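Local coordinates for GTPase-activating protein skywalker (Drosophila melanogaster, PDB 6R82) that acts as a GTPase-activating protein for Rab35 in synaptic vesicle protein recycling and is represented here by its TLDc domain, not its Rab-GAP TBC domain, at residues A[4-7]-A[8-12]; A[33-37]-A[38-42]; A[61-64]-A[65-69]; A[147-151]-A[152-156]. One frame throughout, in Å; residues are numbered along the deposited sequence.

Contact 1: residues A[4-7]-A[8-12]; sequences NFIK and TWTDR
K7 and D11 meet as an i to i+4 salt bridge on the short N-terminal helix 5-11 of the TLDc domain. K7 NZ lies 2.6 Å from D11 OD2 and comes at that oxygen nearly in line with its bond to CG. The lysine leaves the helix with CG anti to its own N (chi1 -166°), then bends at chi3 and chi4, which brings NZ round to D11 OD2; CG, CD and CE run alongside the same oxygen. Two threonines turn their hydroxyls back on the backbone: T8 OG1 donates to N4 O at 2.8 Å, and T10 OG1 donates to I6 O. Each of these carbonyls is gripped twice, because the amide of the same threonine reaches it from the opposite face of its plane. Behind these side chains run the ordinary helical bonds, W9 N to F5 O and D11 N to K7 O. The first turn is closed by N4 at the N-cap. Beyond the helix, F16 meets the W9 ring and Q13 NE2 bonds to T10 O; the helix is largely solvent-exposed. At the cap itself, N4 OD1 accepts from K7 N at 3.0 Å, with an N-H...O angle of 169°.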
loop_
_atom_site.group_PDB
_atom_site.type_symbol
_atom_site.label_atom_id
_atom_site.label_comp_id
_atom_site.label_asym_id
_atom_site.label_seq_id
_atom_site.Cartn_x
_atom_site.Cartn_y
_atom_site.Cartn_z
ATOM N N ASN A 4 -18.348 -9.464 -19.353
ATOM C CA ASN A 4 -17.867 -10.813 -19.610
ATOM C C ASN A 4 -16.441 -10.986 -19.073
ATOM O O ASN A 4 -15.822 -10.053 -18.543
ATOM C CB ASN A 4 -17.945 -11.106 -21.104
ATOM C CG ASN A 4 -17.325 -10.007 -21.945
ATOM O OD1 ASN A 4 -16.116 -9.781 -21.895
ATOM N ND2 ASN A 4 -18.150 -9.318 -22.722
ATOM N N PHE A 5 -15.904 -12.207 -19.223
ATOM C CA PHE A 5 -14.587 -12.509 -18.654
ATOM C C PHE A 5 -13.485 -11.669 -19.298
ATOM O O PHE A 5 -12.612 -11.146 -18.600
ATOM C CB PHE A 5 -14.265 -14.000 -18.802
ATOM C CG PHE A 5 -14.943 -14.883 -17.780
ATOM C CD1 PHE A 5 -15.866 -14.357 -16.872
ATOM C CD2 PHE A 5 -14.662 -16.252 -17.732
ATOM C CE1 PHE A 5 -16.499 -15.179 -15.929
ATOM C CE2 PHE A 5 -15.292 -17.086 -16.794
ATOM C CZ PHE A 5 -16.208 -16.549 -15.890
ATOM N N ILE A 6 -13.507 -11.527 -20.625
ATOM C CA ILE A 6 -12.419 -10.836 -21.315
ATOM C C ILE A 6 -12.352 -9.369 -20.888
ATOM O O ILE A 6 -11.274 -8.843 -20.581
ATOM C CB ILE A 6 -12.574 -10.975 -22.841
ATOM C CG1 ILE A 6 -12.549 -12.461 -23.262
ATOM C CG2 ILE A 6 -11.507 -10.151 -23.581
ATOM C CD1 ILE A 6 -11.391 -13.274 -22.679
ATOM N N LYS A 7 -13.502 -8.684 -20.870
ATOM C CA LYS A 7 -13.518 -7.267 -20.491
ATOM C C LYS A 7 -13.126 -7.083 -19.032
ATOM O O LYS A 7 -12.359 -6.170 -18.698
ATOM C CB LYS A 7 -14.902 -6.659 -20.762
ATOM C CG LYS A 7 -14.935 -5.123 -20.714
ATOM C CD LYS A 7 -16.311 -4.576 -20.296
ATOM C CE LYS A 7 -16.573 -4.721 -18.780
ATOM N NZ LYS A 7 -15.918 -3.674 -17.917
ATOM N N THR A 8 -13.623 -7.958 -18.148
ATOM C CA THR A 8 -13.256 -7.888 -16.736
ATOM C C THR A 8 -11.752 -8.040 -16.557
ATOM O O THR A 8 -11.117 -7.255 -15.835
ATOM C CB THR A 8 -14.004 -8.963 -15.948
ATOM O OG1 THR A 8 -15.414 -8.753 -16.089
ATOM C CG2 THR A 8 -13.616 -8.946 -14.467
ATOM N N TRP A 9 -11.160 -9.053 -17.210
ATOM C CA TRP A 9 -9.716 -9.237 -17.123
ATOM C C TRP A 9 -8.980 -8.028 -17.676
ATOM O O TRP A 9 -8.015 -7.553 -17.074
ATOM C CB TRP A 9 -9.259 -10.498 -17.875
ATOM C CG TRP A 9 -7.753 -10.706 -17.727
ATOM C CD1 TRP A 9 -7.108 -11.379 -16.716
ATOM C CD2 TRP A 9 -6.722 -10.186 -18.579
ATOM N NE1 TRP A 9 -5.738 -11.337 -16.911
ATOM C CE2 TRP A 9 -5.479 -10.610 -18.048
ATOM C CE3 TRP A 9 -6.729 -9.413 -19.748
ATOM C CZ2 TRP A 9 -4.258 -10.287 -18.650
ATOM C CZ3 TRP A 9 -5.516 -9.101 -20.351
ATOM C CH2 TRP A 9 -4.299 -9.532 -19.798
ATOM N N THR A 10 -9.407 -7.530 -18.843
ATOM C CA THR A 10 -8.664 -6.440 -19.483
ATOM C C THR A 10 -8.660 -5.181 -18.618
ATOM O O THR A 10 -7.635 -4.501 -18.503
ATOM C CB THR A 10 -9.248 -6.127 -20.867
ATOM O OG1 THR A 10 -9.305 -7.323 -21.659
ATOM C CG2 THR A 10 -8.379 -5.086 -21.589
ATOM N N ASP A 11 -9.791 -4.864 -17.990
ATOM C CA ASP A 11 -9.906 -3.624 -17.232
ATOM C C ASP A 11 -9.170 -3.668 -15.904
ATOM O O ASP A 11 -8.885 -2.607 -15.340
ATOM C CB ASP A 11 -11.376 -3.300 -16.977
ATOM C CG ASP A 11 -12.121 -2.929 -18.248
ATOM O OD1 ASP A 11 -11.460 -2.538 -19.246
ATOM O OD2 ASP A 11 -13.372 -3.025 -18.241
ATOM N N ARG A 12 -8.848 -4.858 -15.401
ATOM C CA ARG A 12 -8.267 -5.033 -14.075
ATOM C C ARG A 12 -7.082 -5.971 -14.126
ATOM O O ARG A 12 -6.924 -6.836 -13.256
ATOM C CB ARG A 12 -9.303 -5.576 -13.088
ATOM C CG ARG A 12 -10.610 -4.824 -13.016
ATOM C CD ARG A 12 -11.046 -4.689 -11.567
ATOM N NE ARG A 12 -11.986 -3.590 -11.335
ATOM C CZ ARG A 12 -11.631 -2.316 -11.167
ATOM N NH1 ARG A 12 -12.558 -1.387 -10.950
ATOM N NH2 ARG A 12 -10.346 -1.969 -11.219
#

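Contact 2: residues A[33-37]-A[38-42]; sequences LLYTT and EEHGC
H40 folds back onto Y35 and T36 in the tight turn that ends strand 30-36, just past a classic beta bulge in which L34 and Y35 both face V181. Its CB sits 3.7 Å from Y35 CE1 and close to T36 O. Farther out, CG passes T36 O and T36 N at near-contact distance. ND1 then accepts from T36 N at 3.2 Å, the amide lying near the imidazole plane, so the ring bonds through its edge to the strand it follows. CE1 reaches toward T36 CG2, while E39 CB lies over one face of the ring. Replaced by alanine, H40 would lose its ring, which would probably leave T36 N without this acceptor and a gap beside Y35 CA. The backbone tightens the same turn, since T36 O takes both E39 N and H40 N, the latter at 2.9 Å. T36 OG1 stands anti to its own N (chi1 173°), where it accepts from E38 N and donates to a water that bridges to E38 OE2. T37 OG1 bonds to L179 N of the neighbouring strand, and R50 of helix 44-51 packs on both Y35 and H40. G41 has a positive phi of 95°, where a side chain would jam against the preceding carbonyl. Beyond it, C42 SG rests 3.7 Å from T37 CG2.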
loop_
_atom_site.group_PDB
_atom_site.type_symbol
_atom_site.label_atom_id
_atom_site.label_comp_id
_atom_site.label_asym_id
_atom_site.label_seq_id
_atom_site.Cartn_x
_atom_site.Cartn_y
_atom_site.Cartn_z
ATOM N N LEU A 33 -13.121 -1.260 -5.853
ATOM C CA LEU A 33 -12.346 -0.029 -5.913
ATOM C C LEU A 33 -12.864 0.954 -4.868
ATOM O O LEU A 33 -14.015 1.393 -4.950
ATOM C CB LEU A 33 -12.458 0.575 -7.313
ATOM C CG LEU A 33 -11.774 1.934 -7.452
ATOM C CD1 LEU A 33 -10.261 1.701 -7.444
ATOM C CD2 LEU A 33 -12.244 2.683 -8.707
ATOM N N LEU A 34 -12.018 1.307 -3.890
ATOM C CA LEU A 34 -12.416 2.252 -2.838
ATOM C C LEU A 34 -12.089 3.704 -3.179
ATOM O O LEU A 34 -12.814 4.613 -2.752
ATOM C CB LEU A 34 -11.722 1.916 -1.508
ATOM C CG LEU A 34 -11.820 0.459 -1.037
ATOM C CD1 LEU A 34 -10.969 0.236 0.210
ATOM C CD2 LEU A 34 -13.293 0.092 -0.768
ATOM N N TYR A 35 -11.002 3.937 -3.911
ATOM C CA TYR A 35 -10.469 5.282 -4.093
ATOM C C TYR A 35 -9.599 5.285 -5.329
ATOM O O TYR A 35 -8.759 4.391 -5.492
ATOM C CB TYR A 35 -9.632 5.734 -2.881
ATOM C CG TYR A 35 -9.066 7.155 -3.027
ATOM C CD1 TYR A 35 -9.850 8.270 -2.735
ATOM C CD2 TYR A 35 -7.767 7.371 -3.471
ATOM C CE1 TYR A 35 -9.354 9.555 -2.872
ATOM C CE2 TYR A 35 -7.262 8.658 -3.609
ATOM C CZ TYR A 35 -8.063 9.738 -3.307
ATOM O OH TYR A 35 -7.578 11.017 -3.448
ATOM N N THR A 36 -9.781 6.296 -6.180
ATOM C CA THR A 36 -8.867 6.522 -7.290
ATOM C C THR A 36 -8.658 8.016 -7.495
ATOM O O THR A 36 -9.613 8.800 -7.478
ATOM C CB THR A 36 -9.367 5.892 -8.598
ATOM O OG1 THR A 36 -8.498 6.286 -9.668
ATOM C CG2 THR A 36 -10.769 6.361 -8.912
ATOM N N THR A 37 -7.402 8.394 -7.714
ATOM C CA THR A 37 -7.064 9.791 -7.966
ATOM C C THR A 37 -7.638 10.291 -9.283
ATOM O O THR A 37 -7.720 11.506 -9.487
ATOM C CB THR A 37 -5.554 9.959 -7.958
ATOM O OG1 THR A 37 -4.976 8.994 -8.845
ATOM C CG2 THR A 37 -5.009 9.716 -6.562
ATOM N N GLU A 38 -8.058 9.384 -10.167
ATOM C CA GLU A 38 -8.699 9.784 -11.411
ATOM C C GLU A 38 -10.113 10.319 -11.207
ATOM O O GLU A 38 -10.619 11.022 -12.090
ATOM C CB GLU A 38 -8.730 8.602 -12.388
ATOM C CG GLU A 38 -7.409 8.349 -13.133
ATOM C CD GLU A 38 -7.592 7.480 -14.381
ATOM O OE1 GLU A 38 -7.645 8.036 -15.506
ATOM O OE2 GLU A 38 -7.687 6.240 -14.232
ATOM N N GLU A 39 -10.766 10.015 -10.074
ATOM C CA GLU A 39 -12.173 10.374 -9.885
ATOM C C GLU A 39 -12.519 11.017 -8.545
ATOM O O GLU A 39 -13.581 11.643 -8.453
ATOM C CB GLU A 39 -13.082 9.137 -10.038
ATOM C CG GLU A 39 -12.735 8.170 -11.180
ATOM C CD GLU A 39 -13.416 8.515 -12.495
ATOM O OE1 GLU A 39 -12.955 8.022 -13.557
ATOM O OE2 GLU A 39 -14.407 9.279 -12.465
ATOM N N HIS A 40 -11.703 10.871 -7.499
ATOM C CA HIS A 40 -12.202 11.092 -6.142
ATOM C C HIS A 40 -11.532 12.247 -5.420
ATOM O O HIS A 40 -11.692 12.382 -4.202
ATOM C CB HIS A 40 -12.058 9.817 -5.319
ATOM C CG HIS A 40 -13.064 8.784 -5.682
ATOM N ND1 HIS A 40 -12.734 7.463 -5.892
ATOM C CD2 HIS A 40 -14.393 8.890 -5.920
ATOM C CE1 HIS A 40 -13.826 6.794 -6.216
ATOM N NE2 HIS A 40 -14.845 7.638 -6.242
ATOM N N GLY A 41 -10.830 13.101 -6.134
ATOM C CA GLY A 41 -9.990 14.070 -5.479
ATOM C C GLY A 41 -8.580 13.544 -5.402
ATOM O O GLY A 41 -8.268 12.422 -5.819
ATOM N N CYS A 42 -7.713 14.381 -4.873
ATOM C CA CYS A 42 -6.315 13.998 -4.835
ATOM C C CYS A 42 -5.710 14.635 -3.580
ATOM O O CYS A 42 -5.002 15.646 -3.640
ATOM C CB CYS A 42 -5.591 14.425 -6.111
ATOM S SG CYS A 42 -4.258 13.326 -6.581
HETATM O O HOH W 1 -8.414 4.594 -11.635
#

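Contact 3: residues A[61-64]-A[65-69]; sequences IKTC and NNEVF
Strands 57-63 and 68-73 form a beta hairpin in the antiparallel sheet of the TLDc domain, and its tip is a type I turn from T63 to N66. I61 and F69 make the hydrogen-bonded pair: I61 N meets F69 O at 2.7 Å, nearly in line with the carbonyl, and F69 N returns a bond to I61 O. K62 and V68 follow as a non-hydrogen-bonded pair, their side chains side by side with K62 CG against V68 CG2. Nearer the tip, T63 N donates to E67 O, and N66 N closes the turn on T63 O.

The T63 side chain ties the loop together. Its OG1 lies between the backbone N and carbonyl carbon (chi1 81°), a position that turns it into the loop. There it accepts from E67 N at 3.1 Å, takes a weak bond from N65 N, and donates to E67 OE1 at 2.8 Å, reaching that oxygen from above the carboxylate plane. One hydroxyl thus joins both the backbone and the side chain of E67, which is buried beside P105, C169 and P170.

The methyl of the same threonine packs on F69: CG2 is 3.5 Å from F69 CE1. I61 CB lies over one face of that ring, so I61 and T63 both pack on it. F174 of strand 173-185 meets F69 edge-to-face. At the far end of the isoleucine, I61 CD1 approaches F69 CE2 at 4.0 Å.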
loop_
_atom_site.group_PDB
_atom_site.type_symbol
_atom_site.label_atom_id
_atom_site.label_comp_id
_atom_site.label_asym_id
_atom_site.label_seq_id
_atom_site.Cartn_x
_atom_site.Cartn_y
_atom_site.Cartn_z
ATOM N N ILE A 61 0.173 2.051 -7.182
ATOM C CA ILE A 61 0.685 3.333 -7.657
ATOM C C ILE A 61 1.175 3.167 -9.087
ATOM O O ILE A 61 1.956 2.253 -9.385
ATOM C CB ILE A 61 1.821 3.858 -6.761
ATOM C CG1 ILE A 61 1.299 4.123 -5.349
ATOM C CG2 ILE A 61 2.452 5.124 -7.366
ATOM C CD1 ILE A 61 2.368 4.148 -4.291
ATOM N N LYS A 62 0.730 4.060 -9.962
ATOM C CA LYS A 62 1.253 4.182 -11.317
ATOM C C LYS A 62 1.969 5.530 -11.408
ATOM O O LYS A 62 1.338 6.584 -11.260
ATOM C CB LYS A 62 0.125 4.061 -12.343
ATOM C CG LYS A 62 -0.441 2.625 -12.508
ATOM C CD LYS A 62 -1.978 2.603 -12.563
ATOM C CE LYS A 62 -2.561 1.322 -11.973
ATOM N NZ LYS A 62 -2.458 1.279 -10.480
ATOM N N THR A 63 3.285 5.499 -11.630
ATOM C CA THR A 63 4.061 6.731 -11.725
ATOM C C THR A 63 4.027 7.304 -13.141
ATOM O O THR A 63 3.718 6.613 -14.114
ATOM C CB THR A 63 5.519 6.509 -11.316
ATOM O OG1 THR A 63 6.252 5.942 -12.408
ATOM C CG2 THR A 63 5.607 5.596 -10.108
ATOM N N CYS A 64 4.363 8.595 -13.244
ATOM C CA CYS A 64 4.483 9.231 -14.553
ATOM C C CYS A 64 5.618 8.636 -15.376
ATOM O O CYS A 64 5.634 8.805 -16.600
ATOM C CB CYS A 64 4.689 10.739 -14.391
ATOM S SG CYS A 64 3.326 11.617 -13.558
ATOM N N ASN A 65 6.559 7.949 -14.730
ATOM C CA ASN A 65 7.643 7.221 -15.375
ATOM C C ASN A 65 7.263 5.779 -15.729
ATOM O O ASN A 65 8.154 4.963 -15.999
ATOM C CB ASN A 65 8.880 7.233 -14.462
ATOM C CG ASN A 65 10.190 7.228 -15.235
ATOM O OD1 ASN A 65 10.257 7.686 -16.377
ATOM N ND2 ASN A 65 11.243 6.712 -14.605
ATOM N N ASN A 66 5.967 5.449 -15.699
ATOM C CA ASN A 66 5.409 4.150 -16.101
ATOM C C ASN A 66 5.865 2.989 -15.218
ATOM O O ASN A 66 5.775 1.831 -15.632
ATOM C CB ASN A 66 5.714 3.838 -17.571
ATOM C CG ASN A 66 5.388 4.995 -18.487
ATOM O OD1 ASN A 66 4.225 5.373 -18.642
ATOM N ND2 ASN A 66 6.417 5.571 -19.099
ATOM N N GLU A 67 6.348 3.262 -14.009
ATOM C CA GLU A 67 6.577 2.217 -13.020
ATOM C C GLU A 67 5.285 1.940 -12.253
ATOM O O GLU A 67 4.464 2.836 -12.034
ATOM C CB GLU A 67 7.694 2.613 -12.050
ATOM C CG GLU A 67 9.047 2.848 -12.720
ATOM C CD GLU A 67 9.511 4.293 -12.635
ATOM O OE1 GLU A 67 8.889 5.080 -11.885
ATOM O OE2 GLU A 67 10.496 4.644 -13.329
ATOM N N VAL A 68 5.104 0.682 -11.857
ATOM C CA VAL A 68 3.891 0.224 -11.186
ATOM C C VAL A 68 4.307 -0.597 -9.981
ATOM O O VAL A 68 5.037 -1.585 -10.123
ATOM C CB VAL A 68 2.987 -0.601 -12.117
ATOM C CG1 VAL A 68 1.928 -1.344 -11.311
ATOM C CG2 VAL A 68 2.330 0.302 -13.139
ATOM N N PHE A 69 3.853 -0.186 -8.798
ATOM C CA PHE A 69 4.180 -0.865 -7.552
ATOM C C PHE A 69 3.129 -0.478 -6.511
ATOM O O PHE A 69 2.220 0.312 -6.781
ATOM C CB PHE A 69 5.602 -0.530 -7.093
ATOM C CG PHE A 69 5.866 0.945 -6.952
ATOM C CD1 PHE A 69 6.309 1.693 -8.034
ATOM C CD2 PHE A 69 5.670 1.582 -5.735
ATOM C CE1 PHE A 69 6.558 3.046 -7.903
ATOM C CE2 PHE A 69 5.911 2.935 -5.599
ATOM C CZ PHE A 69 6.357 3.668 -6.685
#

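Contact 4: residues A[147-151]-A[152-156]; sequences WMDEN and IRFGK
W147 swings its indole out with CG anti to the backbone N (chi1 -176°), and K156, bent at chi3 and chi4, curls its ammonium over the six-membered ring in a cation-pi contact. NZ stands 4.3 Å from the ring centroid, 16° off its normal, while CE rides over the same face toward the rim. The two residues form a hydrogen-bonded pair of the antiparallel hairpin 146-149/154-156, with K156 N donating to W147 O at 2.8 Å. Next to them M148 faces G155 in a non-hydrogen-bonded pair. A CB on the glycine would clash with W147 O, so the lack of a side chain permits the close approach of the strands at this pair.

At the tip, a type I turn runs from D149 to I152, and D149 carries its carboxylate between its own N and carbonyl carbon (chi1 70°), facing the loop. OD1 accepts from N151 N at 2.9 Å, an Asx turn, and from R153 N at 3.2 Å on the opposite face of the carboxylate plane. OD2 takes F154 N at 3.3 Å from above that plane. With an alanine in place of D149, the amides of N151, R153 and F154 would probably lose these acceptors and the loop would be likely to shift. I152 has left-handed backbone angles and packs on L44 and F47 of helix 44-51. R153 lays CG over the F154 ring, and its guanidinium pairs with E175. With three backbone N-H groups pointing at it, the D149 carboxylate is likely to be favoured as the anion, its two oxygens both committed to the loop backbone.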
loop_
_atom_site.group_PDB
_atom_site.type_symbol
_atom_site.label_atom_id
_atom_site.label_comp_id
_atom_site.label_asym_id
_atom_site.label_seq_id
_atom_site.Cartn_x
_atom_site.Cartn_y
_atom_site.Cartn_z
ATOM N N TRP A 147 6.637 6.320 0.359
ATOM C CA TRP A 147 6.332 7.561 1.062
ATOM C C TRP A 147 5.634 8.473 0.073
ATOM O O TRP A 147 6.078 8.591 -1.068
ATOM C CB TRP A 147 7.603 8.231 1.604
ATOM C CG TRP A 147 7.336 9.479 2.422
ATOM C CD1 TRP A 147 7.285 9.568 3.778
ATOM C CD2 TRP A 147 7.077 10.800 1.922
ATOM N NE1 TRP A 147 7.019 10.867 4.160
ATOM C CE2 TRP A 147 6.881 11.639 3.039
ATOM C CE3 TRP A 147 6.994 11.352 0.639
ATOM C CZ2 TRP A 147 6.605 12.999 2.912
ATOM C CZ3 TRP A 147 6.719 12.702 0.514
ATOM C CH2 TRP A 147 6.528 13.513 1.644
ATOM N N MET A 148 4.537 9.096 0.492
ATOM C CA MET A 148 3.759 9.955 -0.388
ATOM C C MET A 148 3.268 11.169 0.386
ATOM O O MET A 148 3.004 11.087 1.585
ATOM C CB MET A 148 2.571 9.195 -0.990
ATOM C CG MET A 148 2.947 8.154 -2.034
ATOM S SD MET A 148 1.498 7.455 -2.876
ATOM C CE MET A 148 0.853 6.440 -1.527
ATOM N N ASP A 149 3.138 12.294 -0.307
ATOM C CA ASP A 149 2.821 13.551 0.357
ATOM C C ASP A 149 1.309 13.770 0.440
ATOM O O ASP A 149 0.504 12.995 -0.088
ATOM C CB ASP A 149 3.531 14.733 -0.337
ATOM C CG ASP A 149 2.970 15.075 -1.733
ATOM O OD1 ASP A 149 1.802 14.771 -2.066
ATOM O OD2 ASP A 149 3.730 15.702 -2.513
ATOM N N GLU A 150 0.929 14.857 1.112
ATOM C CA GLU A 150 -0.465 15.126 1.439
ATOM C C GLU A 150 -1.310 15.438 0.217
ATOM O O GLU A 150 -2.541 15.440 0.325
ATOM C CB GLU A 150 -0.566 16.291 2.433
ATOM C CG GLU A 150 -0.226 17.650 1.820
ATOM C CD GLU A 150 -0.015 18.740 2.867
ATOM O OE1 GLU A 150 -0.838 19.680 2.919
ATOM O OE2 GLU A 150 0.971 18.658 3.636
ATOM N N ASN A 151 -0.688 15.711 -0.929
ATOM C CA ASN A 151 -1.419 15.986 -2.157
ATOM C C ASN A 151 -1.491 14.775 -3.071
ATOM O O ASN A 151 -2.123 14.859 -4.130
ATOM C CB ASN A 151 -0.785 17.162 -2.907
ATOM C CG ASN A 151 -0.734 18.417 -2.066
ATOM O OD1 ASN A 151 0.345 18.931 -1.761
ATOM N ND2 ASN A 151 -1.900 18.909 -1.672
ATOM N N ILE A 152 -0.873 13.657 -2.672
ATOM C CA ILE A 152 -0.776 12.434 -3.470
ATOM C C ILE A 152 -0.240 12.788 -4.852
ATOM O O ILE A 152 -0.694 12.249 -5.872
ATOM C CB ILE A 152 -2.125 11.687 -3.542
ATOM C CG1 ILE A 152 -2.832 11.739 -2.188
ATOM C CG2 ILE A 152 -1.902 10.222 -3.934
ATOM C CD1 ILE A 152 -3.957 10.722 -2.033
ATOM N N ARG A 153 0.723 13.713 -4.885
ATOM C CA ARG A 153 1.350 14.129 -6.127
ATOM C C ARG A 153 2.790 13.636 -6.233
ATOM O O ARG A 153 3.157 13.043 -7.252
ATOM C CB ARG A 153 1.290 15.651 -6.258
ATOM C CG ARG A 153 2.321 16.214 -7.221
ATOM C CD ARG A 153 2.101 17.703 -7.504
ATOM N NE ARG A 153 0.922 17.973 -8.334
ATOM C CZ ARG A 153 0.675 17.447 -9.538
ATOM N NH1 ARG A 153 1.533 16.616 -10.121
ATOM N NH2 ARG A 153 -0.443 17.776 -10.179
ATOM N N PHE A 154 3.608 13.830 -5.189
ATOM C CA PHE A 154 4.994 13.384 -5.200
ATOM C C PHE A 154 5.238 12.369 -4.093
ATOM O O PHE A 154 4.585 12.394 -3.046
ATOM C CB PHE A 154 5.988 14.547 -5.013
ATOM C CG PHE A 154 5.849 15.653 -6.015
ATOM C CD1 PHE A 154 5.990 15.400 -7.367
ATOM C CD2 PHE A 154 5.591 16.954 -5.598
ATOM C CE1 PHE A 154 5.862 16.413 -8.299
ATOM C CE2 PHE A 154 5.463 17.979 -6.529
ATOM C CZ PHE A 154 5.601 17.705 -7.881
ATOM N N GLY A 155 6.227 11.505 -4.313
ATOM C CA GLY A 155 6.556 10.473 -3.358
ATOM C C GLY A 155 7.988 10.017 -3.514
ATOM O O GLY A 155 8.693 10.405 -4.449
ATOM N N LYS A 156 8.412 9.176 -2.578
ATOM C CA LYS A 156 9.772 8.668 -2.549
ATOM C C LYS A 156 9.730 7.176 -2.263
ATOM O O LYS A 156 8.729 6.643 -1.779
ATOM C CB LYS A 156 10.621 9.389 -1.492
ATOM C CG LYS A 156 10.698 10.908 -1.680
ATOM C CD LYS A 156 11.674 11.543 -0.693
ATOM C CE LYS A 156 11.002 11.919 0.623
ATOM N NZ LYS A 156 10.775 13.395 0.732
#

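Overall arrangement
Contacts 2, 3 and 4 all belong to the one antiparallel sheet of the TLDc domain, while contact 1 sits on the surface at the chain's start. Of the other three, contact 1 touches only contact 2, where R12 NH1 lies 4.1 Å from L33 CB; it stays about 17 Å from contact 4 at the nearest atoms. The loop of contact 2 meets the hairpin tip of contact 4, with C42 SG 3.6 Å from N151 O and Y35 OH 3.9 Å from I152 CD1. The two hairpins, contacts 3 and 4, have centres about 13 Å apart and touch where I61 CD1 lies 3.7 Å from M148 SD. Strand 173-185 pairs with strands of all three sheet contacts.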